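Local coordinates for uncharacterized protein YacP (Bacillus subtilis, PDB 5MQ8) that is an endoribonuclease of the PIN-like (NYN) family, also called Rae1, involved in ribosome-dependent decay of messenger RNA, at residues L153-E156 against V157-F161; V50-A54 against H55-G59; F161-R165 against R166-D170. All coordinates share one frame; numbering follows the deposited sequence.

Contact 1: L153-E156 against V157-F161; sequences LSEE and VLKTF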
ATOM      1  N   LEU A 153      -1.465   3.285   3.320  1.00 30.87           N
ATOM      2  CA  LEU A 153      -0.439   2.495   2.661  1.00 31.72           C
ATOM      3  C   LEU A 153       0.191   1.467   3.609  1.00 34.03           C
ATOM      4  O   LEU A 153       0.292   0.296   3.235  1.00 32.44           O
ATOM      5  CB  LEU A 153       0.618   3.406   2.026  1.00 32.62           C
ATOM      6  CG  LEU A 153       1.762   2.729   1.274  1.00 38.49           C
ATOM      7  CD1 LEU A 153       1.243   1.853   0.133  1.00 38.64           C
ATOM      8  CD2 LEU A 153       2.708   3.757   0.730  1.00 41.17           C
ATOM      9  N   SER A 154       0.598   1.898   4.826  1.00 29.20           N
ATOM     10  CA  SER A 154       1.177   1.026   5.848  1.00 28.19           C
ATOM     11  C   SER A 154       0.211  -0.088   6.218  1.00 31.94           C
ATOM     12  O   SER A 154       0.652  -1.218   6.420  1.00 32.21           O
ATOM     13  CB  SER A 154       1.556   1.820   7.094  1.00 31.71           C
ATOM     14  OG  SER A 154       2.599   2.730   6.787  1.00 41.57           O
ATOM     15  N   GLU A 155      -1.093   0.225   6.288  1.00 27.81           N
ATOM     16  CA  GLU A 155      -2.142  -0.743   6.562  1.00 28.32           C
ATOM     17  C   GLU A 155      -2.204  -1.802   5.448  1.00 31.80           C
ATOM     18  O   GLU A 155      -2.347  -2.981   5.748  1.00 32.33           O
ATOM     19  CB  GLU A 155      -3.505  -0.050   6.772  1.00 29.77           C
ATOM     20  CG  GLU A 155      -4.601  -0.979   7.282  1.00 44.41           C
ATOM     21  CD  GLU A 155      -4.307  -1.836   8.508  1.00 61.12           C
ATOM     22  OE1 GLU A 155      -3.495  -1.421   9.365  1.00 60.04           O
ATOM     23  OE2 GLU A 155      -4.917  -2.921   8.618  1.00 51.32           O
ATOM     24  N   GLU A 156      -2.026  -1.387   4.186  1.00 27.57           N
ATOM     25  CA  GLU A 156      -1.984  -2.308   3.043  1.00 26.46           C
ATOM     26  C   GLU A 156      -0.686  -3.152   3.043  1.00 30.35           C
ATOM     27  O   GLU A 156      -0.746  -4.341   2.743  1.00 30.51           O
ATOM     28  CB  GLU A 156      -2.199  -1.556   1.715  1.00 26.66           C
ATOM     29  CG  GLU A 156      -2.659  -2.441   0.581  1.00 33.22           C
ATOM     30  CD  GLU A 156      -3.943  -3.211   0.832  1.00 44.74           C
ATOM     31  OE1 GLU A 156      -3.910  -4.450   0.687  1.00 42.42           O
ATOM     32  OE2 GLU A 156      -4.966  -2.593   1.201  1.00 37.34           O
ATOM     33  N   VAL A 157       0.463  -2.551   3.422  1.00 26.93           N
ATOM     34  CA  VAL A 157       1.752  -3.257   3.571  1.00 26.84           C
ATOM     35  C   VAL A 157       1.563  -4.367   4.641  1.00 31.66           C
ATOM     36  O   VAL A 157       1.891  -5.534   4.394  1.00 31.48           O
ATOM     37  CB  VAL A 157       2.923  -2.291   3.949  1.00 30.35           C
ATOM     38  CG1 VAL A 157       4.174  -3.053   4.412  1.00 29.93           C
ATOM     39  CG2 VAL A 157       3.268  -1.355   2.795  1.00 29.85           C
ATOM     40  N   LEU A 158       1.009  -3.984   5.806  1.00 27.81           N
ATOM     41  CA  LEU A 158       0.747  -4.882   6.924  1.00 28.68           C
ATOM     42  C   LEU A 158      -0.192  -6.031   6.542  1.00 33.51           C
ATOM     43  O   LEU A 158       0.107  -7.175   6.881  1.00 32.54           O
ATOM     44  CB  LEU A 158       0.241  -4.102   8.159  1.00 28.66           C
ATOM     45  CG  LEU A 158       0.145  -4.875   9.472  1.00 33.80           C
ATOM     46  CD1 LEU A 158       1.483  -5.568   9.815  1.00 35.41           C
ATOM     47  CD2 LEU A 158      -0.272  -3.948  10.626  1.00 33.43           C
ATOM     48  N   LYS A 159      -1.289  -5.731   5.809  1.00 31.56           N
ATOM     49  CA  LYS A 159      -2.229  -6.740   5.310  1.00 32.94           C
ATOM     50  C   LYS A 159      -1.532  -7.768   4.410  1.00 37.69           C
ATOM     51  O   LYS A 159      -1.791  -8.963   4.556  1.00 38.04           O
ATOM     52  CB  LYS A 159      -3.391  -6.096   4.562  1.00 36.02           C
ATOM     53  CG  LYS A 159      -4.530  -5.620   5.454  1.00 49.73           C
ATOM     54  CD  LYS A 159      -5.598  -4.926   4.617  1.00 62.87           C
ATOM     55  CE  LYS A 159      -6.987  -5.514   4.769  1.00 81.77           C
ATOM     56  NZ  LYS A 159      -7.979  -4.844   3.880  1.00 93.09           N
ATOM     57  N   THR A 160      -0.627  -7.310   3.517  1.00 34.45           N
ATOM     58  CA  THR A 160       0.161  -8.161   2.625  1.00 34.70           C
ATOM     59  C   THR A 160       1.105  -9.087   3.436  1.00 40.71           C
ATOM     60  O   THR A 160       1.260 -10.259   3.078  1.00 40.63           O
ATOM     61  CB  THR A 160       0.925  -7.309   1.596  1.00 38.77           C
ATOM     62  OG1 THR A 160       0.030  -6.376   0.990  1.00 41.80           O
ATOM     63  CG2 THR A 160       1.575  -8.149   0.506  1.00 35.70           C
ATOM     64  N   PHE A 161       1.733  -8.549   4.506  1.00 37.45           N
ATOM     65  CA  PHE A 161       2.651  -9.292   5.387  1.00 37.48           C
ATOM     66  C   PHE A 161       1.897 -10.417   6.103  1.00 42.30           C
ATOM     67  O   PHE A 161       2.397 -11.532   6.191  1.00 42.35           O
ATOM     68  CB  PHE A 161       3.334  -8.347   6.405  1.00 38.53           C
ATOM     69  CG  PHE A 161       4.167  -9.022   7.474  1.00 39.41           C
ATOM     70  CD1 PHE A 161       5.464  -9.450   7.206  1.00 41.97           C
ATOM     71  CD2 PHE A 161       3.667  -9.199   8.762  1.00 41.64           C
ATOM     72  CE1 PHE A 161       6.240 -10.065   8.200  1.00 42.48           C
ATOM     73  CE2 PHE A 161       4.438  -9.820   9.753  1.00 43.64           C
ATOM     74  CZ  PHE A 161       5.719 -10.249   9.464  1.00 41.34           C
TER
HETATM   75  O   HOH W   1      -2.472  -6.607  -0.073  1.00 61.49           O

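Contact 2: V50-A54 against H55-G59; sequences VVFDA and HLVKG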
ATOM      1  N   VAL A  50      -6.193  -1.632 -23.298  1.00 28.45           N
ATOM      2  CA  VAL A  50      -5.588  -2.963 -23.373  1.00 27.40           C
ATOM      3  C   VAL A  50      -6.543  -3.901 -24.106  1.00 30.44           C
ATOM      4  O   VAL A  50      -7.689  -4.070 -23.689  1.00 30.71           O
ATOM      5  CB  VAL A  50      -5.125  -3.506 -21.990  1.00 29.95           C
ATOM      6  CG1 VAL A  50      -4.364  -4.821 -22.141  1.00 28.83           C
ATOM      7  CG2 VAL A  50      -4.250  -2.482 -21.270  1.00 29.75           C
ATOM      8  N   VAL A  51      -6.058  -4.499 -25.193  1.00 26.15           N
ATOM      9  CA  VAL A  51      -6.811  -5.425 -26.035  1.00 26.36           C
ATOM     10  C   VAL A  51      -6.305  -6.849 -25.831  1.00 31.29           C
ATOM     11  O   VAL A  51      -5.135  -7.161 -26.084  1.00 30.93           O
ATOM     12  CB  VAL A  51      -6.815  -4.987 -27.533  1.00 30.61           C
ATOM     13  CG1 VAL A  51      -7.558  -5.995 -28.420  1.00 30.99           C
ATOM     14  CG2 VAL A  51      -7.423  -3.604 -27.684  1.00 30.28           C
ATOM     15  N   PHE A  52      -7.196  -7.702 -25.361  1.00 28.72           N
ATOM     16  CA  PHE A  52      -6.909  -9.095 -25.117  1.00 28.72           C
ATOM     17  C   PHE A  52      -7.634  -9.970 -26.124  1.00 34.40           C
ATOM     18  O   PHE A  52      -8.842  -9.817 -26.341  1.00 33.57           O
ATOM     19  CB  PHE A  52      -7.318  -9.509 -23.697  1.00 30.71           C
ATOM     20  CG  PHE A  52      -6.475  -8.937 -22.586  1.00 33.32           C
ATOM     21  CD1 PHE A  52      -5.148  -9.329 -22.419  1.00 36.28           C
ATOM     22  CD2 PHE A  52      -7.020  -8.054 -21.661  1.00 35.60           C
ATOM     23  CE1 PHE A  52      -4.376  -8.821 -21.363  1.00 36.77           C
ATOM     24  CE2 PHE A  52      -6.245  -7.548 -20.606  1.00 37.72           C
ATOM     25  CZ  PHE A  52      -4.928  -7.928 -20.472  1.00 35.51           C
ATOM     26  N   ASP A  53      -6.894 -10.904 -26.722  1.00 31.75           N
ATOM     27  CA  ASP A  53      -7.463 -11.877 -27.627  1.00 32.55           C
ATOM     28  C   ASP A  53      -8.300 -12.807 -26.709  1.00 37.59           C
ATOM     29  O   ASP A  53      -7.740 -13.442 -25.812  1.00 35.84           O
ATOM     30  CB  ASP A  53      -6.332 -12.659 -28.327  1.00 34.70           C
ATOM     31  CG  ASP A  53      -6.844 -13.660 -29.351  1.00 41.08           C
ATOM     32  OD1 ASP A  53      -7.562 -14.608 -28.948  1.00 40.56           O
ATOM     33  OD2 ASP A  53      -6.541 -13.483 -30.553  1.00 41.46           O
ATOM     34  N   ALA A  54      -9.641 -12.824 -26.902  1.00 37.00           N
ATOM     35  CA  ALA A  54     -10.591 -13.601 -26.088  1.00 38.39           C
ATOM     36  C   ALA A  54     -10.380 -15.132 -26.092  1.00 45.68           C
ATOM     37  O   ALA A  54     -10.821 -15.805 -25.157  1.00 45.45           O
ATOM     38  CB  ALA A  54     -12.019 -13.267 -26.493  1.00 38.93           C
ATOM     39  N   HIS A  55      -9.715 -15.679 -27.126  1.00 44.95           N
ATOM     40  CA  HIS A  55      -9.428 -17.116 -27.191  1.00 46.41           C
ATOM     41  C   HIS A  55      -8.176 -17.530 -26.419  1.00 51.84           C
ATOM     42  O   HIS A  55      -8.000 -18.725 -26.153  1.00 52.25           O
ATOM     43  CB  HIS A  55      -9.374 -17.619 -28.639  1.00 47.32           C
ATOM     44  CG  HIS A  55     -10.732 -17.666 -29.252  1.00 50.97           C
ATOM     45  ND1 HIS A  55     -11.642 -18.665 -28.921  1.00 52.83           N
ATOM     46  CD2 HIS A  55     -11.337 -16.775 -30.068  1.00 52.77           C
ATOM     47  CE1 HIS A  55     -12.748 -18.369 -29.578  1.00 52.41           C
ATOM     48  NE2 HIS A  55     -12.614 -17.237 -30.276  1.00 52.80           N
ATOM     49  N   LEU A  56      -7.315 -16.560 -26.051  1.00 47.01           N
ATOM     50  CA  LEU A  56      -6.067 -16.846 -25.331  1.00 45.98           C
ATOM     51  C   LEU A  56      -6.058 -16.347 -23.881  1.00 48.18           C
ATOM     52  O   LEU A  56      -5.372 -16.932 -23.034  1.00 48.54           O
ATOM     53  CB  LEU A  56      -4.859 -16.272 -26.095  1.00 45.77           C
ATOM     54  CG  LEU A  56      -4.692 -16.700 -27.563  1.00 49.82           C
ATOM     55  CD1 LEU A  56      -3.937 -15.655 -28.348  1.00 48.88           C
ATOM     56  CD2 LEU A  56      -4.001 -18.048 -27.670  1.00 53.02           C
ATOM     57  N   VAL A  57      -6.776 -15.249 -23.599  1.00 42.06           N
ATOM     58  CA  VAL A  57      -6.794 -14.667 -22.259  1.00 40.98           C
ATOM     59  C   VAL A  57      -8.181 -14.772 -21.635  1.00 45.15           C
ATOM     60  O   VAL A  57      -9.185 -14.490 -22.296  1.00 44.62           O
ATOM     61  CB  VAL A  57      -6.243 -13.208 -22.235  1.00 44.00           C
ATOM     62  CG1 VAL A  57      -6.137 -12.666 -20.802  1.00 43.34           C
ATOM     63  CG2 VAL A  57      -4.891 -13.108 -22.946  1.00 43.20           C
ATOM     64  N   LYS A  58      -8.208 -15.170 -20.348  1.00 42.63           N
ATOM     65  CA  LYS A  58      -9.395 -15.327 -19.511  1.00 43.37           C
ATOM     66  C   LYS A  58     -10.193 -14.024 -19.460  1.00 49.15           C
ATOM     67  O   LYS A  58      -9.628 -12.957 -19.196  1.00 47.70           O
ATOM     68  CB  LYS A  58      -8.962 -15.767 -18.098  1.00 46.02           C
ATOM     69  CG  LYS A  58     -10.059 -15.801 -17.041  1.00 59.47           C
ATOM     70  CD  LYS A  58     -10.807 -17.116 -16.946  1.00 70.64           C
ATOM     71  CE  LYS A  58     -12.173 -16.923 -16.329  1.00 85.87           C
ATOM     72  NZ  LYS A  58     -12.099 -16.536 -14.889  1.00 96.93           N
ATOM     73  N   GLY A  59     -11.494 -14.139 -19.734  1.00 48.55           N
ATOM     74  CA  GLY A  59     -12.432 -13.024 -19.708  1.00 49.37           C
ATOM     75  C   GLY A  59     -12.658 -12.507 -18.303  1.00 57.01           C
ATOM     76  O   GLY A  59     -12.489 -13.246 -17.323  1.00 55.29           O
TER
HETATM   77  O   HOH W   2     -11.793 -14.515 -23.004  1.00 35.55           O

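Contact 3: F161-R165 against R166-D170; sequences FEKWR and RGDLD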
ATOM      1  N   PHE A 161       1.733  -8.549   4.506  1.00 37.45           N
ATOM      2  CA  PHE A 161       2.651  -9.292   5.387  1.00 37.48           C
ATOM      3  C   PHE A 161       1.897 -10.417   6.103  1.00 42.30           C
ATOM      4  O   PHE A 161       2.397 -11.532   6.191  1.00 42.35           O
ATOM      5  CB  PHE A 161       3.334  -8.347   6.405  1.00 38.53           C
ATOM      6  CG  PHE A 161       4.167  -9.022   7.474  1.00 39.41           C
ATOM      7  CD1 PHE A 161       5.464  -9.450   7.206  1.00 41.97           C
ATOM      8  CD2 PHE A 161       3.667  -9.199   8.762  1.00 41.64           C
ATOM      9  CE1 PHE A 161       6.240 -10.065   8.200  1.00 42.48           C
ATOM     10  CE2 PHE A 161       4.438  -9.820   9.753  1.00 43.64           C
ATOM     11  CZ  PHE A 161       5.719 -10.249   9.464  1.00 41.34           C
ATOM     12  N   GLU A 162       0.695 -10.111   6.593  1.00 39.44           N
ATOM     13  CA  GLU A 162      -0.162 -11.052   7.299  1.00 39.50           C
ATOM     14  C   GLU A 162      -0.732 -12.111   6.357  1.00 46.80           C
ATOM     15  O   GLU A 162      -0.799 -13.277   6.748  1.00 45.73           O
ATOM     16  CB  GLU A 162      -1.272 -10.319   8.041  1.00 39.97           C
ATOM     17  CG  GLU A 162      -0.751  -9.483   9.194  1.00 45.38           C
ATOM     18  CD  GLU A 162      -1.761  -8.519   9.786  1.00 53.64           C
ATOM     19  OE1 GLU A 162      -2.721  -8.139   9.079  1.00 39.16           O
ATOM     20  OE2 GLU A 162      -1.589  -8.133  10.961  1.00 47.07           O
ATOM     21  N   LYS A 163      -1.116 -11.714   5.115  1.00 45.95           N
ATOM     22  CA  LYS A 163      -1.609 -12.626   4.071  1.00 46.26           C
ATOM     23  C   LYS A 163      -0.512 -13.653   3.768  1.00 51.63           C
ATOM     24  O   LYS A 163      -0.792 -14.850   3.786  1.00 50.57           O
ATOM     25  CB  LYS A 163      -1.976 -11.860   2.791  1.00 48.26           C
ATOM     26  CG  LYS A 163      -3.465 -11.620   2.620  1.00 56.35           C
ATOM     27  CD  LYS A 163      -3.740 -10.751   1.409  1.00 62.15           C
ATOM     28  CE  LYS A 163      -4.378  -9.444   1.794  1.00 71.63           C
ATOM     29  NZ  LYS A 163      -4.344  -8.469   0.677  1.00 76.54           N
ATOM     30  N   TRP A 164       0.743 -13.184   3.562  1.00 49.63           N
ATOM     31  CA  TRP A 164       1.881 -14.062   3.315  1.00 51.28           C
ATOM     32  C   TRP A 164       2.105 -15.060   4.473  1.00 55.38           C
ATOM     33  O   TRP A 164       2.208 -16.266   4.225  1.00 55.88           O
ATOM     34  CB  TRP A 164       3.168 -13.263   3.020  1.00 51.03           C
ATOM     35  CG  TRP A 164       4.426 -14.077   3.196  1.00 53.02           C
ATOM     36  CD1 TRP A 164       4.929 -15.008   2.333  1.00 56.17           C
ATOM     37  CD2 TRP A 164       5.268 -14.117   4.362  1.00 53.26           C
ATOM     38  NE1 TRP A 164       6.059 -15.591   2.865  1.00 55.92           N
ATOM     39  CE2 TRP A 164       6.280 -15.077   4.118  1.00 57.67           C
ATOM     40  CE3 TRP A 164       5.266 -13.432   5.593  1.00 54.46           C
ATOM     41  CZ2 TRP A 164       7.282 -15.366   5.058  1.00 57.18           C
ATOM     42  CZ3 TRP A 164       6.254 -13.720   6.522  1.00 56.18           C
ATOM     43  CH2 TRP A 164       7.242 -14.680   6.257  1.00 57.02           C
ATOM     44  N   ARG A 165       2.189 -14.547   5.718  1.00 50.50           N
ATOM     45  CA  ARG A 165       2.453 -15.321   6.934  1.00 49.54           C
ATOM     46  C   ARG A 165       1.454 -16.460   7.170  1.00 53.47           C
ATOM     47  O   ARG A 165       1.866 -17.542   7.574  1.00 53.25           O
ATOM     48  CB  ARG A 165       2.548 -14.384   8.145  1.00 46.65           C
ATOM     49  CG  ARG A 165       3.218 -15.000   9.367  1.00 50.52           C
ATOM     50  CD  ARG A 165       3.510 -13.972  10.455  1.00 50.94           C
ATOM     51  NE  ARG A 165       2.311 -13.233  10.858  1.00 49.04           N
ATOM     52  CZ  ARG A 165       2.299 -12.245  11.747  1.00 58.34           C
ATOM     53  NH1 ARG A 165       3.420 -11.878  12.361  1.00 41.69           N
ATOM     54  NH2 ARG A 165       1.164 -11.624  12.040  1.00 35.70           N
ATOM     55  N   ARG A 166       0.160 -16.225   6.899  1.00 50.50           N
ATOM     56  CA  ARG A 166      -0.885 -17.234   7.070  1.00 50.76           C
ATOM     57  C   ARG A 166      -1.065 -18.141   5.809  1.00 56.59           C
ATOM     58  O   ARG A 166      -1.996 -18.947   5.750  1.00 56.21           O
ATOM     59  CB  ARG A 166      -2.204 -16.591   7.539  1.00 49.47           C
ATOM     60  CG  ARG A 166      -2.939 -15.766   6.493  1.00 60.30           C
ATOM     61  CD  ARG A 166      -4.346 -15.430   6.942  1.00 68.80           C
ATOM     62  NE  ARG A 166      -4.356 -14.322   7.894  1.00 80.39           N
ATOM     63  CZ  ARG A 166      -4.538 -13.048   7.563  1.00 90.35           C
ATOM     64  NH1 ARG A 166      -4.749 -12.706   6.296  1.00 64.46           N
ATOM     65  NH2 ARG A 166      -4.524 -12.105   8.497  1.00 80.81           N
ATOM     66  N   GLY A 167      -0.147 -18.013   4.847  1.00 54.62           N
ATOM     67  CA  GLY A 167      -0.129 -18.789   3.609  1.00 55.21           C
ATOM     68  C   GLY A 167      -1.225 -18.487   2.599  1.00 60.25           C
ATOM     69  O   GLY A 167      -1.586 -19.367   1.808  1.00 60.75           O
ATOM     70  N   ASP A 168      -1.761 -17.243   2.594  1.00 55.39           N
ATOM     71  CA  ASP A 168      -2.808 -16.833   1.654  1.00 54.62           C
ATOM     72  C   ASP A 168      -2.259 -16.588   0.241  1.00 57.15           C
ATOM     73  O   ASP A 168      -3.025 -16.629  -0.721  1.00 56.88           O
ATOM     74  CB  ASP A 168      -3.559 -15.583   2.165  1.00 56.68           C
ATOM     75  CG  ASP A 168      -4.581 -15.801   3.274  1.00 68.03           C
ATOM     76  OD1 ASP A 168      -4.622 -16.920   3.839  1.00 69.61           O
ATOM     77  OD2 ASP A 168      -5.335 -14.850   3.582  1.00 72.57           O
ATOM     78  N   LEU A 169      -0.944 -16.333   0.113  1.00 53.69           N
ATOM     79  CA  LEU A 169      -0.309 -16.066  -1.183  1.00 53.53           C
ATOM     80  C   LEU A 169       0.379 -17.310  -1.797  1.00 59.37           C
ATOM     81  O   LEU A 169       0.991 -17.215  -2.871  1.00 59.34           O
ATOM     82  CB  LEU A 169       0.668 -14.860  -1.098  1.00 53.03           C
ATOM     83  CG  LEU A 169       0.175 -13.573  -0.393  1.00 56.60           C
ATOM     84  CD1 LEU A 169       1.313 -12.587  -0.206  1.00 55.91           C
ATOM     85  CD2 LEU A 169      -0.977 -12.911  -1.150  1.00 57.47           C
ATOM     86  N   ASP A 170       0.257 -18.475  -1.125  1.00 56.41           N
ATOM     87  CA  ASP A 170       0.831 -19.749  -1.580  1.00 56.11           C
ATOM     88  C   ASP A 170       0.215 -20.192  -2.918  1.00 58.96           C
ATOM     89  O   ASP A 170       0.954 -20.603  -3.814  1.00 59.02           O
ATOM     90  CB  ASP A 170       0.660 -20.843  -0.510  1.00 57.77           C
ATOM     91  CG  ASP A 170       1.535 -20.703   0.724  1.00 67.68           C
ATOM     92  OD1 ASP A 170       2.639 -20.109   0.613  1.00 67.96           O
ATOM     93  OD2 ASP A 170       1.158 -21.255   1.785  1.00 73.42           O
TER
HETATM   94  O   HOH W   3      -4.578  -9.524   7.472  1.00 47.55           O
HETATM   95  O   HOH W   4       1.622 -16.901   1.431  1.00 48.31           O

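Contact 1: L153-E156 against V157-F161
Thr-160 keeps OG1 beside its own backbone N (chi1 -49°), while Glu-156 swings CG anti to its N (chi1 -159°) and then bends at chi2, which leaves the carboxylate and the hydroxyl on one flank of the helix, far enough apart for a water to sit between them. Thr-160 OG1 donates to Glu-156 O at 2.8 Å, and Thr-160 N reaches the same Glu-156 O at 3.1 Å from the opposite face of the carbonyl plane, giving that oxygen two donors. The water closes the ring, donating to both Glu-156 OE1 and Thr-160 OG1. Threonine suits this buried place because its short hydroxyl bonds to the carbonyl four residues back. Lys-159 slants across the two glutamates, with its CG 3.4 Å from Glu-155 O; its NZ stays 4.6 Å from Glu-156 OE2, so any attraction there is probably diffuse. On another side Val-157 lays CG2 3.4 Å from Leu-153 O, one methyl of the beta-branched side chain set against the preceding turn.

The contact lies within helix 151-165, where the second subunit takes up much of the surroundings. Glu-155 turns its carboxylate there, forming a salt bridge with Arg-68 and accepting hydrogen bonds from Asn-66 and Gln-35, all of the second subunit. Val-157 packs on Leu-153 of that chain, and Ser-154 on Glu-39 of its helix 23-44.

Contact 2: V50-A54 against H55-G59
The carbonyl of Asp-53 accepts from both Leu-56 N (3.2 Å) and Val-57 N (3.0 Å), so the chain leaving strand 47-52 folds into one tight turn, with Ala-54 and His-55 in the conformation of a type I beta turn. The two donors use the oxygen differently: Val-57 N arrives nearly along the C=O axis, whereas Leu-56 N stands above the carbonyl plane.

The side chain of Asp-53 adds a third tie. With CG anti to the backbone N (chi1 -177°), it reaches forward until OD1 accepts from His-55 N at 3.0 Å, an Asx turn; aspartate fits here because its carboxylate is just long enough to meet the amide two residues on. Leu-56 crosses the same group obliquely, its CD1 3.7 Å from Asp-53 CG. On the inner side Val-57 brings both methyls to one ring carbon, CG1 and CG2 each 3.8 Å from Phe-52 CD1, a good use of a beta-branched side chain. The Phe-52 ring also carries Val-50 CG1 over one face, meets Phe-73 and packs on Leu-33 of helix 23-44. A water donates to Ala-54 O and Val-57 O, bridging the mouth of the turn.

The chemistry is therefore divided: buried apolar groups tie the turn to the core, while Asp-53 organises amides at the C-terminal end of a parallel strand. In PIN-family nucleases the active-site acids gather at the C-terminal ends of the parallel strands, although no catalytic part for Asp-53 is established.

Contact 3: F161-R165 against R166-D170
Arg-166 curls back over the last turn of the helix, and its side chain meets the carbonyl of Glu-162 along much of its length. CB lies 3.7 Å from Glu-162 O, and CG comes closer, 3.3 Å from Glu-162 O, because chi1 of 72° places it between the backbone N and carbonyl carbon. CD and NE stay close, NE 3.9 Å from Glu-162 O. After a bend at chi3 the guanidinium passes over that oxygen, Glu-162 O lying beneath the centre of one face, 3.8 Å from the plane. At the tip the two nitrogens part ways. NH1 forms a long salt bridge with Asp-168 OD2 (3.5 Å), which lies in the plane at the group's edge; NH2 rests against Glu-162 CB and donates to a water that in turn donates to Glu-162 OE1. Arginine suits the place, since its flat cationic face can lie over a carbonyl oxygen, probably favourably, while its edge meets one acid directly and another through water.

The backbone beneath forms a Schellman motif that ends helix 151-165: Asp-168 N bonds to Lys-163 O at 2.8 Å and Gly-167 N to Trp-164 O at 3.0 Å. Gly-167 is the C-prime residue, and its positive phi (70°) favours glycine. Beyond it Leu-169 folds back, setting CD1 3.8 Å from Trp-164 CB, and a water links Leu-169 N to Trp-164 O. The second subunit borders this helix end: Glu-162 OE2 bonds to Ser-42 and pairs with Arg-68 of that chain, Arg-165 reaches the carbonyl of its Ser-42, and Leu-169 packs on its Ile-142.

In the fold
From the N terminus, contact 2 comes first, closing a short turn where strand 47-52, which lies between strands 70-73 and 3-7 of the parallel sheet, runs out into the loop before strand 70-73. It is complete long before the other two begin, and its nearest atoms are about 21 Å from contact 1 and about 17 Å from contact 3. Contact 1 lies along helix 151-165 and closes no loop; contact 3 follows directly, sharing Phe-161, and turns the chain out of that helix. None of the three crosses another. Contact 2 joins the sheet to its flanking helices within one subunit, whereas contacts 1 and 3 line the surface where the last helix meets the second subunit.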